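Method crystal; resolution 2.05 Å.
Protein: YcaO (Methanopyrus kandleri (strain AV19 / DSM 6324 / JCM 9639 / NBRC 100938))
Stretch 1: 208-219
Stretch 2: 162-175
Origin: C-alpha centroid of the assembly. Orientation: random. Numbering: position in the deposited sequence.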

# COMPACT_ATOMS: atom_id res chain seq x y z
N LEU A 208 6.51 1.55 15.72
CA LEU A 208 5.13 1.99 15.64
C LEU A 208 5.09 3.45 15.20
O LEU A 208 5.50 4.34 15.94
CB LEU A 208 4.38 1.77 16.96
CG LEU A 208 2.86 2.00 16.91
CD1 LEU A 208 2.12 0.88 16.18
CD2 LEU A 208 2.29 2.18 18.31
N LEU A 209 4.62 3.69 13.97
CA LEU A 209 4.53 5.04 13.42
C LEU A 209 3.36 5.78 14.04
O LEU A 209 2.37 5.14 14.43
CB LEU A 209 4.36 4.99 11.89
CG LEU A 209 5.63 4.90 11.04
CD1 LEU A 209 6.24 3.52 11.08
CD2 LEU A 209 5.33 5.26 9.60
N PRO A 210 3.46 7.12 14.17
CA PRO A 210 2.28 7.88 14.58
C PRO A 210 1.20 7.81 13.50
O PRO A 210 1.43 8.22 12.36
CB PRO A 210 2.82 9.31 14.73
CG PRO A 210 4.03 9.36 13.84
CD PRO A 210 4.64 7.99 14.01
N SER A 211 0.05 7.26 13.86
CA SER A 211 -1.09 7.20 12.96
C SER A 211 -2.01 8.39 13.20
O SER A 211 -2.36 8.69 14.35
CB SER A 211 -1.85 5.89 13.17
OG SER A 211 -3.05 5.85 12.41
N ARG A 212 -2.42 9.04 12.12
CA ARG A 212 -3.37 10.14 12.19
C ARG A 212 -4.83 9.67 12.10
O ARG A 212 -5.74 10.49 12.11
CB ARG A 212 -3.09 11.17 11.09
CG ARG A 212 -1.78 11.91 11.26
CD ARG A 212 -1.35 12.46 9.91
NE ARG A 212 -1.51 13.90 9.84
CZ ARG A 212 -1.52 14.63 8.73
NH1 ARG A 212 -1.42 14.08 7.51
NH2 ARG A 212 -1.64 15.94 8.84
N VAL A 213 -5.03 8.35 12.03
CA VAL A 213 -6.37 7.77 11.92
C VAL A 213 -6.62 6.84 13.12
O VAL A 213 -5.90 5.85 13.31
CB VAL A 213 -6.55 7.00 10.59
CG1 VAL A 213 -7.97 6.43 10.46
CG2 VAL A 213 -6.22 7.88 9.38
N GLU A 214 -7.64 7.14 13.90
CA GLU A 214 -7.90 6.35 15.10
C GLU A 214 -8.46 4.97 14.78
O GLU A 214 -9.31 4.83 13.90
CB GLU A 214 -8.82 7.08 16.08
CG GLU A 214 -8.52 6.66 17.51
CD GLU A 214 -9.52 7.18 18.49
OE1 GLU A 214 -9.64 8.42 18.61
OE2 GLU A 214 -10.18 6.35 19.15
N GLY A 215 -7.95 3.97 15.50
CA GLY A 215 -8.29 2.58 15.25
C GLY A 215 -7.38 1.89 14.24
O GLY A 215 -7.47 0.67 14.08
N VAL A 216 -6.54 2.66 13.54
CA VAL A 216 -5.62 2.11 12.53
C VAL A 216 -4.18 2.27 13.02
O VAL A 216 -3.75 3.38 13.36
CB VAL A 216 -5.78 2.77 11.13
CG1 VAL A 216 -4.84 2.14 10.11
CG2 VAL A 216 -7.22 2.66 10.64
N TYR A 217 -3.45 1.17 13.04
CA TYR A 217 -2.03 1.16 13.44
C TYR A 217 -1.14 1.06 12.22
O TYR A 217 -1.46 0.33 11.29
CB TYR A 217 -1.76 -0.00 14.41
CG TYR A 217 -2.55 0.12 15.69
CD1 TYR A 217 -2.12 0.97 16.72
CD2 TYR A 217 -3.75 -0.58 15.87
CE1 TYR A 217 -2.84 1.11 17.90
CE2 TYR A 217 -4.49 -0.45 17.04
CZ TYR A 217 -4.03 0.40 18.05
OH TYR A 217 -4.75 0.53 19.21
N VAL A 218 -0.04 1.80 12.23
CA VAL A 218 0.95 1.73 11.16
C VAL A 218 2.30 1.31 11.74
O VAL A 218 2.79 1.91 12.71
CB VAL A 218 1.06 3.06 10.36
CG1 VAL A 218 2.03 2.92 9.19
CG2 VAL A 218 -0.31 3.50 9.83
N VAL A 219 2.88 0.26 11.15
CA VAL A 219 4.16 -0.31 11.58
C VAL A 219 5.19 -0.18 10.46
O VAL A 219 4.89 -0.42 9.30
CB VAL A 219 4.01 -1.79 12.04
CG1 VAL A 219 5.35 -2.46 12.33
CG2 VAL A 219 3.13 -1.88 13.28
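Stretch 2, residues 162-175: LLEVVERDSWSIVE

Residues 162-175 are helical throughout and pack across the hairpin-like segment 208-219, in which Leu 209 N donates to Val 218 O (2.8 Å) and a type II turn runs from Val 213 to Val 216. The axis of the helix passes 8.5 Å from that of strand 217-219 at closest approach, with 62° between their N-to-C directions and a signed crossing angle of -62°. By CA atoms, Leu 163 lies nearest Val 216 (8.0 Å), Val 166 nearest Val 213 (7.2 Å), Glu 167 nearest Val 218 (5.8 Å) and Ser 170 nearest Ser 211 (5.5 Å). Together the two segments bury 646 Å².

Arg 212 is the most extensively covered residue of the facing segment. Its side chain reaches the helix at Asp 169, where Arg 212 NH1 forms a salt bridge and hydrogen bond with Asp 169 OD1 (2.8 Å), the carboxylate oxygen lying near the guanidinium plane. Ile 173 covers one face of the same group, its CD1 3.2 Å from Arg 212 NH1, so charge pairing and apolar cover come from residues one helical turn apart.

Val 166, the most covered residue of the helix, provides the apolar centre. Its CG2 meets Val 213 CG2 at 3.8 Å, while its CG1 lies 3.8 Å from Val 216 CG1 and 4.1 Å from Val 218 CG2. Leu 163 extends this patch one turn earlier, placing CD2 3.7 Å from Val 216 CG1.

One turn beyond Val 166, Ser 170 ties the helix to the backbone of the facing segment: its OG donates to Pro 210 O (3.0 Å) and accepts a hydrogen bond from water 1 at 2.9 Å. This water also donates to Asp 169 OD2 (2.8 Å) and accepts from Arg 212 N (2.9 Å), bridging both segments. One turn beyond Ser 170, Val 174 CG2 packs against Pro 210 CD (3.7 Å) and Leu 209 CG (3.9 Å).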

# COMPACT_ATOMS: atom_id res chain seq x y z
N LEU A 162 -7.44 1.95 1.15
CA LEU A 162 -7.55 2.96 2.22
C LEU A 162 -6.47 2.80 3.28
O LEU A 162 -5.84 3.78 3.68
CB LEU A 162 -8.93 2.90 2.86
CG LEU A 162 -9.40 4.03 3.77
CD1 LEU A 162 -9.40 5.36 3.03
CD2 LEU A 162 -10.78 3.71 4.31
N LEU A 163 -6.25 1.56 3.73
CA LEU A 163 -5.15 1.25 4.63
C LEU A 163 -3.79 1.66 4.07
O LEU A 163 -2.97 2.22 4.80
CB LEU A 163 -5.17 -0.24 5.05
CG LEU A 163 -6.31 -0.65 6.01
CD1 LEU A 163 -6.30 -2.15 6.28
CD2 LEU A 163 -6.29 0.13 7.33
N GLU A 164 -3.56 1.42 2.77
CA GLU A 164 -2.35 1.87 2.10
C GLU A 164 -2.16 3.40 2.17
O GLU A 164 -1.06 3.89 2.45
CB GLU A 164 -2.33 1.39 0.65
CG GLU A 164 -1.07 1.74 -0.12
CD GLU A 164 -1.04 1.03 -1.45
OE1 GLU A 164 -1.44 1.64 -2.46
OE2 GLU A 164 -0.65 -0.16 -1.47
N VAL A 165 -3.24 4.14 1.92
CA VAL A 165 -3.22 5.61 2.01
C VAL A 165 -2.87 6.09 3.43
O VAL A 165 -2.06 7.01 3.59
CB VAL A 165 -4.55 6.26 1.49
CG1 VAL A 165 -4.56 7.77 1.74
CG2 VAL A 165 -4.74 6.00 -0.01
N VAL A 166 -3.44 5.45 4.45
CA VAL A 166 -3.12 5.76 5.86
C VAL A 166 -1.65 5.45 6.15
O VAL A 166 -0.95 6.26 6.77
CB VAL A 166 -4.05 5.00 6.84
CG1 VAL A 166 -3.66 5.25 8.30
CG2 VAL A 166 -5.49 5.44 6.62
N GLU A 167 -1.19 4.30 5.66
CA GLU A 167 0.19 3.86 5.80
C GLU A 167 1.19 4.89 5.27
O GLU A 167 2.15 5.27 5.97
CB GLU A 167 0.35 2.51 5.09
CG GLU A 167 1.76 1.95 5.03
CD GLU A 167 1.88 0.85 4.00
OE1 GLU A 167 1.26 -0.22 4.19
OE2 GLU A 167 2.61 1.05 3.02
N ARG A 168 0.96 5.36 4.05
CA ARG A 168 1.85 6.35 3.43
C ARG A 168 1.70 7.74 4.04
O ARG A 168 2.65 8.52 4.04
CB ARG A 168 1.68 6.39 1.91
CG ARG A 168 1.72 5.02 1.26
CD ARG A 168 3.09 4.61 0.78
NE ARG A 168 3.16 3.18 0.48
CZ ARG A 168 2.70 2.59 -0.63
NH1 ARG A 168 2.08 3.29 -1.58
NH2 ARG A 168 2.85 1.28 -0.77
N ASP A 169 0.52 8.05 4.58
CA ASP A 169 0.30 9.29 5.35
C ASP A 169 1.19 9.31 6.60
O ASP A 169 1.87 10.32 6.84
CB ASP A 169 -1.18 9.49 5.70
CG ASP A 169 -1.43 10.80 6.46
OD1 ASP A 169 -1.50 11.88 5.83
OD2 ASP A 169 -1.56 10.74 7.70
N SER A 170 1.18 8.21 7.36
CA SER A 170 2.05 8.04 8.54
C SER A 170 3.53 8.14 8.19
O SER A 170 4.27 8.88 8.84
CB SER A 170 1.78 6.71 9.23
OG SER A 170 0.57 6.73 9.96
N TRP A 171 3.95 7.39 7.17
CA TRP A 171 5.33 7.41 6.69
C TRP A 171 5.74 8.81 6.23
O TRP A 171 6.83 9.28 6.56
CB TRP A 171 5.53 6.33 5.61
CG TRP A 171 6.92 6.19 5.07
CD1 TRP A 171 8.08 6.61 5.65
CD2 TRP A 171 7.29 5.55 3.84
NE1 TRP A 171 9.15 6.30 4.85
CE2 TRP A 171 8.70 5.65 3.73
CE3 TRP A 171 6.57 4.91 2.82
CZ2 TRP A 171 9.42 5.13 2.64
CZ3 TRP A 171 7.28 4.39 1.72
CH2 TRP A 171 8.69 4.50 1.65
N SER A 172 4.85 9.49 5.50
CA SER A 172 5.08 10.87 5.03
C SER A 172 5.26 11.87 6.18
O SER A 172 6.11 12.75 6.10
CB SER A 172 3.96 11.32 4.11
OG SER A 172 3.97 10.58 2.92
N ILE A 173 4.46 11.71 7.23
CA ILE A 173 4.58 12.51 8.46
C ILE A 173 5.93 12.32 9.16
O ILE A 173 6.58 13.30 9.53
CB ILE A 173 3.33 12.29 9.38
CG1 ILE A 173 2.36 13.46 9.23
CG2 ILE A 173 3.67 12.13 10.85
CD1 ILE A 173 1.70 13.54 7.88
N VAL A 174 6.35 11.06 9.30
CA VAL A 174 7.65 10.71 9.89
C VAL A 174 8.82 11.32 9.10
O VAL A 174 9.71 11.90 9.71
CB VAL A 174 7.78 9.16 10.07
CG1 VAL A 174 9.20 8.74 10.44
CG2 VAL A 174 6.80 8.67 11.13
N GLU A 175 8.79 11.22 7.78
CA GLU A 175 9.85 11.79 6.93
C GLU A 175 9.84 13.32 6.85
O GLU A 175 10.90 13.95 6.86
CB GLU A 175 9.82 11.19 5.51
CG GLU A 175 9.97 9.67 5.41
CD GLU A 175 11.32 9.11 5.84
OE1 GLU A 175 12.28 9.87 6.07
OE2 GLU A 175 11.42 7.87 5.95
O HOH W 1 -1.72 8.43 9.35